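Long-range contacts in dehydratase, IlvD/Edd family (PDB 5OYN), which catalyses the dehydration of D-xylonate to 2-dehydro-3-deoxy-D-arabinonate, and of D-gluconate with similar efficiency, using a [2Fe-2S] cluster and magnesium: residues F18-F24 against L50-I56; M32-Y36 against P596-H600; D129-T135 against I153-S159; T149-I153 against Y588-A592. All coordinates share one frame; numbering follows the deposited sequence.

Overall arrangement
From the N terminus, interaction 1 closes a short loop that carries helix 30-39, bringing residues 18-24 back onto the turn leading into strand 56-61. Interaction 2 starts within that loop, so the two cross; it ties helix 30-39 to the last residues of the chain and spans most of the sequence. Interactions 3 and 4 both lie within that span. Interaction 3 pairs neighbouring parallel strands around helix 141-151, and interaction 4 fastens the end of this helix to the C-terminal loop, crossing interaction 3 and sharing I153 with it. D129 of interaction 3 bonds to S20 and I56 of interaction 1, joining the N-terminal segment to the sheet.

Interaction 1: F18-F24 against L50-I56; sequences FRSRDWF and LRSGKPI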
loop_
_atom_site.group_PDB
_atom_site.type_symbol
_atom_site.label_atom_id
_atom_site.label_comp_id
_atom_site.label_asym_id
_atom_site.label_seq_id
_atom_site.Cartn_x
_atom_site.Cartn_y
_atom_site.Cartn_z
ATOM N N PHE A 18 -4.667 11.328 29.101
ATOM C CA PHE A 18 -4.160 12.068 27.964
ATOM C C PHE A 18 -5.234 13.009 27.417
ATOM O O PHE A 18 -6.432 12.799 27.612
ATOM C CB PHE A 18 -3.698 11.093 26.897
ATOM C CG PHE A 18 -2.612 10.162 27.351
ATOM C CD1 PHE A 18 -1.296 10.585 27.401
ATOM C CD2 PHE A 18 -2.902 8.852 27.693
ATOM C CE1 PHE A 18 -0.287 9.724 27.799
ATOM C CE2 PHE A 18 -1.897 7.984 28.093
ATOM C CZ PHE A 18 -0.586 8.426 28.153
ATOM N N ARG A 19 -4.799 14.066 26.728
ATOM C CA ARG A 19 -5.778 15.000 26.172
ATOM C C ARG A 19 -6.730 14.309 25.206
ATOM O O ARG A 19 -7.855 14.784 24.995
ATOM C CB ARG A 19 -5.077 16.152 25.465
ATOM C CG ARG A 19 -3.800 15.728 24.829
ATOM C CD ARG A 19 -3.033 16.916 24.341
ATOM N NE ARG A 19 -3.497 17.390 23.043
ATOM C CZ ARG A 19 -4.164 18.520 22.869
ATOM N NH1 ARG A 19 -4.460 19.275 23.926
ATOM N NH2 ARG A 19 -4.532 18.895 21.649
ATOM N N SER A 20 -6.295 13.204 24.588
ATOM C CA SER A 20 -7.207 12.409 23.775
ATOM C C SER A 20 -8.474 12.081 24.554
ATOM O O SER A 20 -9.583 12.192 24.020
ATOM C CB SER A 20 -6.518 11.130 23.293
ATOM O OG SER A 20 -5.688 10.553 24.288
ATOM N N ARG A 21 -8.329 11.722 25.837
ATOM C CA ARG A 21 -9.481 11.366 26.658
ATOM C C ARG A 21 -10.520 12.474 26.728
ATOM O O ARG A 21 -11.682 12.189 27.014
ATOM C CB ARG A 21 -9.039 10.987 28.071
ATOM C CG ARG A 21 -8.066 9.806 28.127
ATOM C CD ARG A 21 -8.721 8.510 27.634
ATOM N NE ARG A 21 -8.094 7.983 26.412
ATOM C CZ ARG A 21 -8.527 6.913 25.742
ATOM N NH1 ARG A 21 -9.585 6.241 26.181
ATOM N NH2 ARG A 21 -7.890 6.498 24.647
ATOM N N ASP A 22 -10.155 13.726 26.454
ATOM C CA ASP A 22 -11.187 14.753 26.448
ATOM C C ASP A 22 -12.122 14.633 25.249
ATOM O O ASP A 22 -13.208 15.226 25.258
ATOM C CB ASP A 22 -10.569 16.144 26.490
ATOM C CG ASP A 22 -11.615 17.227 26.722
ATOM O OD1 ASP A 22 -12.181 17.292 27.843
ATOM O OD2 ASP A 22 -11.891 17.994 25.771
ATOM N N TRP A 23 -11.730 13.887 24.216
ATOM C CA TRP A 23 -12.625 13.587 23.106
ATOM C C TRP A 23 -13.374 12.283 23.343
ATOM O O TRP A 23 -14.594 12.216 23.160
ATOM C CB TRP A 23 -11.846 13.476 21.794
ATOM C CG TRP A 23 -11.499 14.745 21.086
ATOM C CD1 TRP A 23 -12.091 15.235 19.961
ATOM C CD2 TRP A 23 -10.432 15.643 21.401
ATOM N NE1 TRP A 23 -11.480 16.402 19.573
ATOM C CE2 TRP A 23 -10.458 16.675 20.442
ATOM C CE3 TRP A 23 -9.464 15.684 22.410
ATOM C CZ2 TRP A 23 -9.557 17.738 20.461
ATOM C CZ3 TRP A 23 -8.561 16.751 22.426
ATOM C CH2 TRP A 23 -8.616 17.756 21.457
ATOM N N PHE A 24 -12.651 11.247 23.767
ATOM C CA PHE A 24 -13.141 9.878 23.751
ATOM C C PHE A 24 -13.701 9.413 25.088
ATOM O O PHE A 24 -14.339 8.354 25.137
ATOM C CB PHE A 24 -12.014 8.935 23.307
ATOM C CG PHE A 24 -11.506 9.209 21.910
ATOM C CD1 PHE A 24 -12.344 9.760 20.944
ATOM C CD2 PHE A 24 -10.192 8.915 21.566
ATOM C CE1 PHE A 24 -11.878 10.013 19.668
ATOM C CE2 PHE A 24 -9.717 9.169 20.284
ATOM C CZ PHE A 24 -10.559 9.717 19.336
ATOM N N LEU A 50 -9.892 2.906 21.021
ATOM C CA LEU A 50 -10.022 4.331 21.287
ATOM C C LEU A 50 -10.467 4.644 22.712
ATOM O O LEU A 50 -10.449 5.816 23.102
ATOM C CB LEU A 50 -11.004 4.959 20.294
ATOM C CG LEU A 50 -10.543 5.015 18.835
ATOM C CD1 LEU A 50 -11.731 5.129 17.875
ATOM C CD2 LEU A 50 -9.567 6.163 18.628
ATOM N N ARG A 51 -10.851 3.640 23.498
ATOM C CA ARG A 51 -11.426 3.881 24.817
ATOM C C ARG A 51 -10.649 3.209 25.942
ATOM O O ARG A 51 -11.108 3.217 27.089
ATOM C CB ARG A 51 -12.887 3.419 24.844
ATOM C CG ARG A 51 -13.796 4.174 23.881
ATOM C CD ARG A 51 -15.114 4.530 24.550
ATOM N NE ARG A 51 -15.932 3.342 24.787
ATOM C CZ ARG A 51 -17.026 3.324 25.542
ATOM N NH1 ARG A 51 -17.435 4.433 26.141
ATOM N NH2 ARG A 51 -17.710 2.200 25.700
ATOM N N SER A 52 -9.493 2.630 25.652
ATOM C CA SER A 52 -8.703 1.950 26.666
ATOM C C SER A 52 -7.675 2.858 27.326
ATOM O O SER A 52 -6.899 2.387 28.165
ATOM C CB SER A 52 -7.991 0.749 26.046
ATOM O OG SER A 52 -7.033 1.199 25.098
ATOM N N GLY A 53 -7.634 4.135 26.964
ATOM C CA GLY A 53 -6.691 5.032 27.589
ATOM C C GLY A 53 -5.269 4.950 27.084
ATOM O O GLY A 53 -4.384 5.555 27.700
ATOM N N LYS A 54 -5.009 4.219 26.000
ATOM C CA LYS A 54 -3.709 4.323 25.356
ATOM C C LYS A 54 -3.573 5.703 24.706
ATOM O O LYS A 54 -4.579 6.346 24.381
ATOM C CB LYS A 54 -3.533 3.232 24.303
ATOM C CG LYS A 54 -3.696 1.802 24.785
ATOM C CD LYS A 54 -3.203 0.828 23.698
ATOM C CE LYS A 54 -3.522 -0.626 23.999
ATOM N NZ LYS A 54 -4.774 -1.114 23.310
ATOM N N PRO A 55 -2.346 6.193 24.519
ATOM C CA PRO A 55 -2.188 7.503 23.875
ATOM C C PRO A 55 -2.298 7.417 22.358
ATOM O O PRO A 55 -1.794 6.488 21.717
ATOM C CB PRO A 55 -0.789 7.954 24.311
ATOM C CG PRO A 55 -0.050 6.679 24.556
ATOM C CD PRO A 55 -1.053 5.604 24.914
ATOM N N ILE A 56 -2.999 8.393 21.790
ATOM C CA ILE A 56 -3.075 8.549 20.344
ATOM C C ILE A 56 -1.764 9.176 19.895
ATOM O O ILE A 56 -1.477 10.327 20.234
ATOM C CB ILE A 56 -4.264 9.418 19.927
ATOM C CG1 ILE A 56 -5.569 8.919 20.557
ATOM C CG2 ILE A 56 -4.364 9.446 18.425
ATOM C CD1 ILE A 56 -5.777 7.406 20.492
#
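The guanidinium of R21 reaches K54 O through NH2, a weak hydrogen bond of 3.3 Å bent to 131° at the hydrogen. The same nitrogen stands 3.1 Å from L50 O, so the charged group sits among carbonyls near the last residues of helix 47-51. One guanidinium face lies flat over G53, whose CA is 3.2 Å above its centre, while R51 meets the group at its edge. The side chain of R21 gets there by bending at both chi2 (-65°) and chi3. G53 has positive phi, and at its backbone angles a CB would press on the carbonyl oxygen of S52; a bare backbone is therefore what the guanidinium lies against.

Apolar contacts flank this polar group. P55 CB sits over the middle of the F18 ring, 3.8 Å from its centroid, in a CH-pi contact nearly along the ring normal. On the other side of R21, the F24 ring brings CE2 to within 3.4 Å of L50 CD2, and the same ring atom approaches I56 CG1. S20 CB rests on I56 CG1 at 3.6 Å, while its hydroxyl is turned to D129, whose carboxylate OD2 also takes the backbone N-H of I56.

Helix 30-39 covers F24 and L50, and W23 and D22 turn instead to C103 and R105 of the second subunit. With its positive charge beside carbonyls of the last residues of a helix, R21 probably gains from the negative end of the helix dipole, an electrostatic attraction that would add to the weak bond to K54 O.

Interaction 2: M32-Y36 against P596-H600; sequences MTALY and PRHNH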
loop_
_atom_site.group_PDB
_atom_site.type_symbol
_atom_site.label_atom_id
_atom_site.label_comp_id
_atom_site.label_asym_id
_atom_site.label_seq_id
_atom_site.Cartn_x
_atom_site.Cartn_y
_atom_site.Cartn_z
ATOM N N MET A 32 -21.112 14.463 23.000
ATOM C CA MET A 32 -19.945 14.818 22.194
ATOM C C MET A 32 -18.955 13.666 22.107
ATOM O O MET A 32 -18.330 13.455 21.059
ATOM C CB MET A 32 -19.266 16.057 22.761
ATOM C CG MET A 32 -20.172 17.244 22.786
ATOM S SD MET A 32 -20.630 17.712 21.112
ATOM C CE MET A 32 -19.254 18.780 20.722
ATOM N N THR A 33 -18.783 12.922 23.198
ATOM C CA THR A 33 -17.954 11.726 23.147
ATOM C C THR A 33 -18.398 10.821 21.999
ATOM O O THR A 33 -17.651 10.615 21.039
ATOM C CB THR A 33 -17.993 11.028 24.513
ATOM O OG1 THR A 33 -17.340 11.874 25.469
ATOM C CG2 THR A 33 -17.271 9.711 24.503
ATOM N N ALA A 34 -19.646 10.345 22.037
ATOM C CA ALA A 34 -20.160 9.512 20.949
ATOM C C ALA A 34 -19.952 10.166 19.585
ATOM O O ALA A 34 -19.594 9.490 18.613
ATOM C CB ALA A 34 -21.643 9.204 21.178
ATOM N N LEU A 35 -20.150 11.481 19.493
ATOM C CA LEU A 35 -19.886 12.188 18.241
ATOM C C LEU A 35 -18.428 12.042 17.803
ATOM O O LEU A 35 -18.134 12.052 16.602
ATOM C CB LEU A 35 -20.266 13.665 18.410
ATOM C CG LEU A 35 -20.250 14.698 17.275
ATOM C CD1 LEU A 35 -18.842 15.213 16.983
ATOM C CD2 LEU A 35 -20.900 14.136 16.018
ATOM N N TYR A 36 -17.507 11.892 18.757
ATOM C CA TYR A 36 -16.077 11.840 18.478
ATOM C C TYR A 36 -15.571 10.432 18.170
ATOM O O TYR A 36 -14.731 10.280 17.281
ATOM C CB TYR A 36 -15.295 12.425 19.655
ATOM C CG TYR A 36 -15.448 13.927 19.834
ATOM C CD1 TYR A 36 -15.660 14.769 18.744
ATOM C CD2 TYR A 36 -15.364 14.506 21.101
ATOM C CE1 TYR A 36 -15.794 16.146 18.914
ATOM C CE2 TYR A 36 -15.492 15.879 21.282
ATOM C CZ TYR A 36 -15.711 16.692 20.187
ATOM O OH TYR A 36 -15.839 18.051 20.373
ATOM N N PRO A 596 -9.213 23.255 23.690
ATOM C CA PRO A 596 -10.071 24.079 22.827
ATOM C C PRO A 596 -11.555 23.785 23.044
ATOM O O PRO A 596 -11.925 22.717 23.557
ATOM C CB PRO A 596 -9.603 23.698 21.418
ATOM C CG PRO A 596 -9.092 22.268 21.565
ATOM C CD PRO A 596 -8.825 21.994 23.032
ATOM N N ARG A 597 -12.417 24.732 22.673
ATOM C CA ARG A 597 -13.848 24.542 22.860
ATOM C C ARG A 597 -14.342 23.359 22.038
ATOM O O ARG A 597 -13.772 23.017 21.001
ATOM C CB ARG A 597 -14.613 25.799 22.453
ATOM C CG ARG A 597 -13.870 27.096 22.668
ATOM C CD ARG A 597 -14.535 28.206 21.874
ATOM N NE ARG A 597 -15.856 28.542 22.403
ATOM C CZ ARG A 597 -16.465 29.709 22.209
ATOM N NH1 ARG A 597 -15.878 30.662 21.489
ATOM N NH2 ARG A 597 -17.669 29.924 22.728
ATOM N N HIS A 598 -15.416 22.732 22.506
ATOM C CA HIS A 598 -16.078 21.717 21.700
ATOM C C HIS A 598 -16.638 22.347 20.421
ATOM O O HIS A 598 -16.834 23.563 20.332
ATOM C CB HIS A 598 -17.183 21.032 22.509
ATOM C CG HIS A 598 -16.670 20.165 23.619
ATOM N ND1 HIS A 598 -16.123 18.918 23.402
ATOM C CD2 HIS A 598 -16.618 20.368 24.958
ATOM C CE1 HIS A 598 -15.754 18.393 24.556
ATOM N NE2 HIS A 598 -16.042 19.252 25.518
ATOM N N ASN A 599 -16.883 21.502 19.412
ATOM C CA ASN A 599 -17.271 21.981 18.086
ATOM C C ASN A 599 -18.764 21.849 17.788
ATOM O O ASN A 599 -19.217 22.356 16.754
ATOM C CB ASN A 599 -16.472 21.254 16.994
ATOM C CG ASN A 599 -16.510 19.753 17.143
ATOM O OD1 ASN A 599 -17.274 19.213 17.946
ATOM N ND2 ASN A 599 -15.674 19.063 16.372
ATOM N N HIS A 600 -19.530 21.184 18.648
ATOM C CA HIS A 600 -20.985 21.136 18.522
ATOM C C HIS A 600 -21.618 21.379 19.893
ATOM O O HIS A 600 -21.041 22.116 20.707
ATOM C CB HIS A 600 -21.456 19.794 17.948
ATOM C CG HIS A 600 -20.845 19.451 16.624
ATOM N ND1 HIS A 600 -19.937 18.425 16.466
ATOM C CD2 HIS A 600 -21.013 19.998 15.397
ATOM C CE1 HIS A 600 -19.568 18.360 15.199
ATOM N NE2 HIS A 600 -20.206 19.302 14.529
ATOM O OXT HIS A 600 -22.696 20.853 20.214
#
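The phenol oxygen of Y36 meets two side chains of the C-terminal tail, N599 OD1 at 3.0 Å and H598 ND1 at 3.2 Å. H598 ND1 lies at the edge of the tyrosine ring, in its plane, and the H598 side chain crosses Y36 at about a right angle. The N599 amide arrives from the opposite direction to Y36, its plane turned 52° from that of the ring.

M32, one helical turn before Y36, fills the space alongside. Its chain bends at chi2 (-64°) and again at chi3, which carries CE in among the tail residues, 3.5 Å from H598 CB and 3.7 Å from H600 CB. L35 adds a van der Waals contact, CD1 lying at the edge of the H600 imidazole, 3.4 Å from ND1.

Further out, the tail residues are positioned by the second subunit. N599 ND2 gives hydrogen bonds to the carbonyls of N102 and R104 there, which fixes the amide so that OD1 is left facing Y36. R105 of the same subunit binds the carbonyl oxygens of P596 and R597. On the helix side, W23 packs against the Y36 ring. A [2Fe-2S] cluster, evidently that of the second subunit, lies about 7 Å from the L35 side chain, and N102 of the second subunit is one of the residues that line the cluster pocket. In this homotetramer the C-terminal tail, held between its own helix 30-39 and the second subunit, forms part of the subunit interface near that subunit's cluster pocket.

Interaction 3: D129-T135 against I153-S159; sequences DAVVLTT and IPAIVLS
L133 and L158 hold the tightly joined half of this strand pair. L158 N donates to L133 O at 2.7 Å in an almost straight bond (177°), and L133 N donates to I156 O at 2.8 Å. T135 N to L158 O, 2.9 Å, continues the ladder toward the C-terminal ends. Near the start of the strands the pairing is slacker: V131 N still reaches P154 O at 3.0 Å, but the return bond from I156 N to V131 O is weak, bent to 124°. Side chains also touch there, V131 CG1 lying 3.5 Å from A155 CB.

The strands are parallel, 130-135 inside the four-stranded sheet and 155-159 at its margin within the chain, and helix 141-151 links them in a classic beta-alpha-beta crossover. That helix covers the face bearing L133, T135, A155 and V157; helix 241-259 covers the other, where V132 CG2 and I156 CG2 lie side by side, 3.9 Å apart.

Ahead of the ladder, I153 spreads over the D129 carbonyl. With CG1 between the backbone N and the carbonyl carbon (chi1 49°), its CD1 comes to 3.3 Å from D129 O and also approaches V131. A glycine at I153 would probably open a gap beside the D129 carbonyl and strip V131 of an apolar neighbour. Polar side chains gather at the far end instead: T135 OG1 and S159 OG both bond to N220 OD1, and the side chain of T135 is about 8 Å from that of the cluster ligand C137.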
loop_
_atom_site.group_PDB
_atom_site.type_symbol
_atom_site.label_atom_id
_atom_site.label_comp_id
_atom_site.label_asym_id
_atom_site.label_seq_id
_atom_site.Cartn_x
_atom_site.Cartn_y
_atom_site.Cartn_z
ATOM N N ASP A 129 -1.914 12.996 21.311
ATOM C CA ASP A 129 -1.149 13.058 22.549
ATOM C C ASP A 129 0.328 13.324 22.303
ATOM O O ASP A 129 0.871 14.318 22.788
ATOM C CB ASP A 129 -1.320 11.763 23.331
ATOM C CG ASP A 129 -2.727 11.581 23.798
ATOM O OD1 ASP A 129 -3.342 12.614 24.170
ATOM O OD2 ASP A 129 -3.219 10.420 23.781
ATOM N N ALA A 130 0.998 12.428 21.592
ATOM C CA ALA A 130 2.380 12.606 21.193
ATOM C C ALA A 130 2.442 12.592 19.672
ATOM O O ALA A 130 1.456 12.287 18.993
ATOM C CB ALA A 130 3.271 11.513 21.794
ATOM N N VAL A 131 3.616 12.924 19.128
ATOM C CA VAL A 131 3.795 12.999 17.685
ATOM C C VAL A 131 5.147 12.422 17.278
ATOM O O VAL A 131 6.126 12.461 18.030
ATOM C CB VAL A 131 3.636 14.442 17.180
ATOM C CG1 VAL A 131 4.820 15.276 17.592
ATOM C CG2 VAL A 131 3.461 14.450 15.666
ATOM N N VAL A 132 5.175 11.840 16.083
ATOM C CA VAL A 132 6.401 11.427 15.424
ATOM C C VAL A 132 6.524 12.278 14.173
ATOM O O VAL A 132 5.704 12.165 13.253
ATOM C CB VAL A 132 6.392 9.938 15.088
ATOM C CG1 VAL A 132 7.643 9.582 14.302
ATOM C CG2 VAL A 132 6.289 9.125 16.359
ATOM N N LEU A 133 7.529 13.148 14.153
ATOM C CA LEU A 133 7.753 14.073 13.049
ATOM C C LEU A 133 8.660 13.386 12.032
ATOM O O LEU A 133 9.819 13.078 12.338
ATOM C CB LEU A 133 8.379 15.380 13.552
ATOM C CG LEU A 133 7.672 16.150 14.664
ATOM C CD1 LEU A 133 8.562 17.221 15.207
ATOM C CD2 LEU A 133 6.366 16.757 14.180
ATOM N N THR A 134 8.141 13.143 10.828
ATOM C CA THR A 134 8.935 12.572 9.746
ATOM C C THR A 134 9.574 13.721 8.980
ATOM O O THR A 134 8.916 14.724 8.695
ATOM C CB THR A 134 8.087 11.698 8.809
ATOM O OG1 THR A 134 7.132 12.508 8.115
ATOM C CG2 THR A 134 7.336 10.601 9.577
ATOM N N THR A 135 10.864 13.600 8.686
ATOM C CA THR A 135 11.626 14.722 8.153
ATOM C C THR A 135 12.627 14.225 7.125
ATOM O O THR A 135 13.090 13.081 7.183
ATOM C CB THR A 135 12.415 15.486 9.243
ATOM O OG1 THR A 135 13.453 14.637 9.745
ATOM C CG2 THR A 135 11.519 15.929 10.404
ATOM N N ILE A 153 3.513 19.113 22.833
ATOM C CA ILE A 153 3.183 17.757 23.277
ATOM C C ILE A 153 4.422 16.912 23.005
ATOM O O ILE A 153 5.234 17.294 22.150
ATOM C CB ILE A 153 1.940 17.203 22.562
ATOM C CG1 ILE A 153 2.045 17.398 21.051
ATOM C CG2 ILE A 153 0.680 17.858 23.071
ATOM C CD1 ILE A 153 1.151 16.435 20.261
ATOM N N PRO A 154 4.627 15.790 23.696
ATOM C CA PRO A 154 5.858 15.012 23.477
ATOM C C PRO A 154 6.037 14.651 22.006
ATOM O O PRO A 154 5.112 14.171 21.345
ATOM C CB PRO A 154 5.661 13.771 24.353
ATOM C CG PRO A 154 4.596 14.140 25.335
ATOM C CD PRO A 154 3.734 15.161 24.684
ATOM N N ALA A 155 7.238 14.920 21.491
ATOM C CA ALA A 155 7.555 14.816 20.075
ATOM C C ALA A 155 8.864 14.066 19.898
ATOM O O ALA A 155 9.649 13.922 20.834
ATOM C CB ALA A 155 7.666 16.194 19.427
ATOM N N ILE A 156 9.100 13.591 18.678
ATOM C CA ILE A 156 10.362 12.935 18.345
ATOM C C ILE A 156 10.507 12.977 16.832
ATOM O O ILE A 156 9.523 12.827 16.098
ATOM C CB ILE A 156 10.404 11.498 18.921
ATOM C CG1 ILE A 156 11.802 10.905 18.877
ATOM C CG2 ILE A 156 9.372 10.575 18.248
ATOM C CD1 ILE A 156 11.823 9.470 19.440
ATOM N N VAL A 157 11.732 13.246 16.365
ATOM C CA VAL A 157 11.985 13.358 14.933
ATOM C C VAL A 157 12.429 12.007 14.404
ATOM O O VAL A 157 13.231 11.307 15.037
ATOM C CB VAL A 157 13.039 14.433 14.625
ATOM C CG1 VAL A 157 13.627 14.213 13.230
ATOM C CG2 VAL A 157 12.439 15.834 14.742
ATOM N N LEU A 158 11.889 11.632 13.244
ATOM C CA LEU A 158 12.374 10.492 12.481
ATOM C C LEU A 158 12.865 11.011 11.144
ATOM O O LEU A 158 12.089 11.596 10.382
ATOM C CB LEU A 158 11.290 9.430 12.286
ATOM C CG LEU A 158 11.758 8.223 11.460
ATOM C CD1 LEU A 158 12.966 7.521 12.100
ATOM C CD2 LEU A 158 10.629 7.267 11.285
ATOM N N SER A 159 14.146 10.809 10.866
ATOM C CA SER A 159 14.747 11.283 9.627
ATOM C C SER A 159 14.534 10.256 8.525
ATOM O O SER A 159 14.555 9.051 8.779
ATOM C CB SER A 159 16.247 11.532 9.803
ATOM O OG SER A 159 16.505 12.376 10.911
#

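Interaction 4: T149-I153 against Y588-A592; sequences TTVNI and YQDLA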
loop_
_atom_site.group_PDB
_atom_site.type_symbol
_atom_site.label_atom_id
_atom_site.label_comp_id
_atom_site.label_asym_id
_atom_site.label_seq_id
_atom_site.Cartn_x
_atom_site.Cartn_y
_atom_site.Cartn_z
ATOM N N THR A 149 6.800 22.391 19.052
ATOM C CA THR A 149 7.097 23.070 20.309
ATOM C C THR A 149 6.026 24.100 20.652
ATOM O O THR A 149 5.636 24.212 21.819
ATOM C CB THR A 149 8.484 23.727 20.293
ATOM O OG1 THR A 149 8.424 24.971 19.600
ATOM C CG2 THR A 149 9.501 22.850 19.635
ATOM N N THR A 150 5.536 24.852 19.658
ATOM C CA THR A 150 4.425 25.769 19.898
ATOM C C THR A 150 3.291 25.066 20.622
ATOM O O THR A 150 2.728 25.590 21.589
ATOM C CB THR A 150 3.916 26.358 18.582
ATOM O OG1 THR A 150 4.919 27.200 18.000
ATOM C CG2 THR A 150 2.667 27.179 18.820
ATOM N N VAL A 151 2.945 23.863 20.172
ATOM C CA VAL A 151 1.892 23.119 20.845
ATOM C C VAL A 151 2.438 22.440 22.089
ATOM O O VAL A 151 1.772 22.397 23.132
ATOM C CB VAL A 151 1.250 22.126 19.867
ATOM C CG1 VAL A 151 0.315 21.163 20.598
ATOM C CG2 VAL A 151 0.509 22.898 18.790
ATOM N N ASN A 152 3.662 21.926 22.009
ATOM C CA ASN A 152 4.364 21.348 23.154
ATOM C C ASN A 152 3.626 20.123 23.691
ATOM O O ASN A 152 3.168 20.091 24.833
ATOM C CB ASN A 152 4.584 22.387 24.263
ATOM C CG ASN A 152 5.689 21.986 25.225
ATOM O OD1 ASN A 152 6.712 21.434 24.817
ATOM N ND2 ASN A 152 5.495 22.272 26.506
ATOM N N ILE A 153 3.513 19.113 22.833
ATOM C CA ILE A 153 3.183 17.757 23.277
ATOM C C ILE A 153 4.422 16.912 23.005
ATOM O O ILE A 153 5.234 17.294 22.150
ATOM C CB ILE A 153 1.940 17.203 22.562
ATOM C CG1 ILE A 153 2.045 17.398 21.051
ATOM C CG2 ILE A 153 0.680 17.858 23.071
ATOM C CD1 ILE A 153 1.151 16.435 20.261
ATOM N N TYR A 588 2.963 32.778 20.717
ATOM C CA TYR A 588 2.157 31.631 21.176
ATOM C C TYR A 588 3.033 30.486 21.683
ATOM O O TYR A 588 3.857 29.946 20.935
ATOM C CB TYR A 588 1.249 31.133 20.049
ATOM C CG TYR A 588 0.279 32.185 19.591
ATOM C CD1 TYR A 588 0.634 33.078 18.590
ATOM C CD2 TYR A 588 -0.983 32.311 20.182
ATOM C CE1 TYR A 588 -0.234 34.067 18.172
ATOM C CE2 TYR A 588 -1.865 33.307 19.771
ATOM C CZ TYR A 588 -1.478 34.183 18.768
ATOM O OH TYR A 588 -2.332 35.168 18.341
ATOM N N GLN A 589 2.829 30.079 22.938
ATOM C CA GLN A 589 3.682 29.072 23.557
ATOM C C GLN A 589 2.850 28.093 24.365
ATOM O O GLN A 589 1.819 28.457 24.939
ATOM C CB GLN A 589 4.735 29.693 24.482
ATOM C CG GLN A 589 5.591 30.748 23.823
ATOM C CD GLN A 589 6.868 30.186 23.236
ATOM O OE1 GLN A 589 7.400 29.180 23.718
ATOM N NE2 GLN A 589 7.373 30.840 22.187
ATOM N N ASP A 590 3.322 26.845 24.402
ATOM C CA ASP A 590 2.724 25.774 25.203
ATOM C C ASP A 590 1.199 25.709 25.036
ATOM O O ASP A 590 0.445 25.601 26.007
ATOM C CB ASP A 590 3.120 25.937 26.674
ATOM C CG ASP A 590 2.731 24.737 27.526
ATOM O OD1 ASP A 590 2.529 23.645 26.953
ATOM O OD2 ASP A 590 2.616 24.884 28.766
ATOM N N LEU A 591 0.738 25.752 23.778
ATOM C CA LEU A 591 -0.701 25.796 23.520
ATOM C C LEU A 591 -1.444 24.561 24.029
ATOM O O LEU A 591 -2.659 24.636 24.240
ATOM C CB LEU A 591 -0.991 25.969 22.028
ATOM C CG LEU A 591 -0.262 27.048 21.236
ATOM C CD1 LEU A 591 -0.964 27.296 19.905
ATOM C CD2 LEU A 591 -0.168 28.332 22.035
ATOM N N ALA A 592 -0.757 23.436 24.239
ATOM C CA ALA A 592 -1.443 22.240 24.726
ATOM C C ALA A 592 -1.829 22.338 26.190
ATOM O O ALA A 592 -2.455 21.411 26.716
ATOM C CB ALA A 592 -0.579 20.996 24.519
#
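Two backbone hydrogen bonds join the end of helix 141-151 to the C-terminal segment. L591 N donates to T150 O at 3.0 Å, close to straight at 174°, and A592 N donates to V151 O at 2.9 Å, so N-H groups at the start of a 3-10 turn meet successive carbonyls of the last helical turn.

One side-chain bond adds to these: N152 ND2 donates a hydrogen bond to D590 OD1 at 3.3 Å. The oxygen lies in the plane of the amide but is approached from above the carboxylate, the two planes being 79° apart. N152 has positive phi, and its CG is anti to the backbone N (chi1 -160°), which sends the amide across to D590, while N152 OD1 accepts from the backbone N of L265. An alanine here would remove both bonds, and is likely to leave the D590 carboxylate freer to turn and the tie to L265 weakened.

Apolar contacts fill in between. T150 CG2 runs alongside L591 CD1 at 3.8 Å. A592 CB rests against V151 CG1, and A592 CB lies 3.7 Å from I153 CG2.

Around the junction, helix 109-125 packs on V151 and bonds to T150 through Y116, helix 264-267 touches N152 and D590, and I153 leads on into strand 155-159.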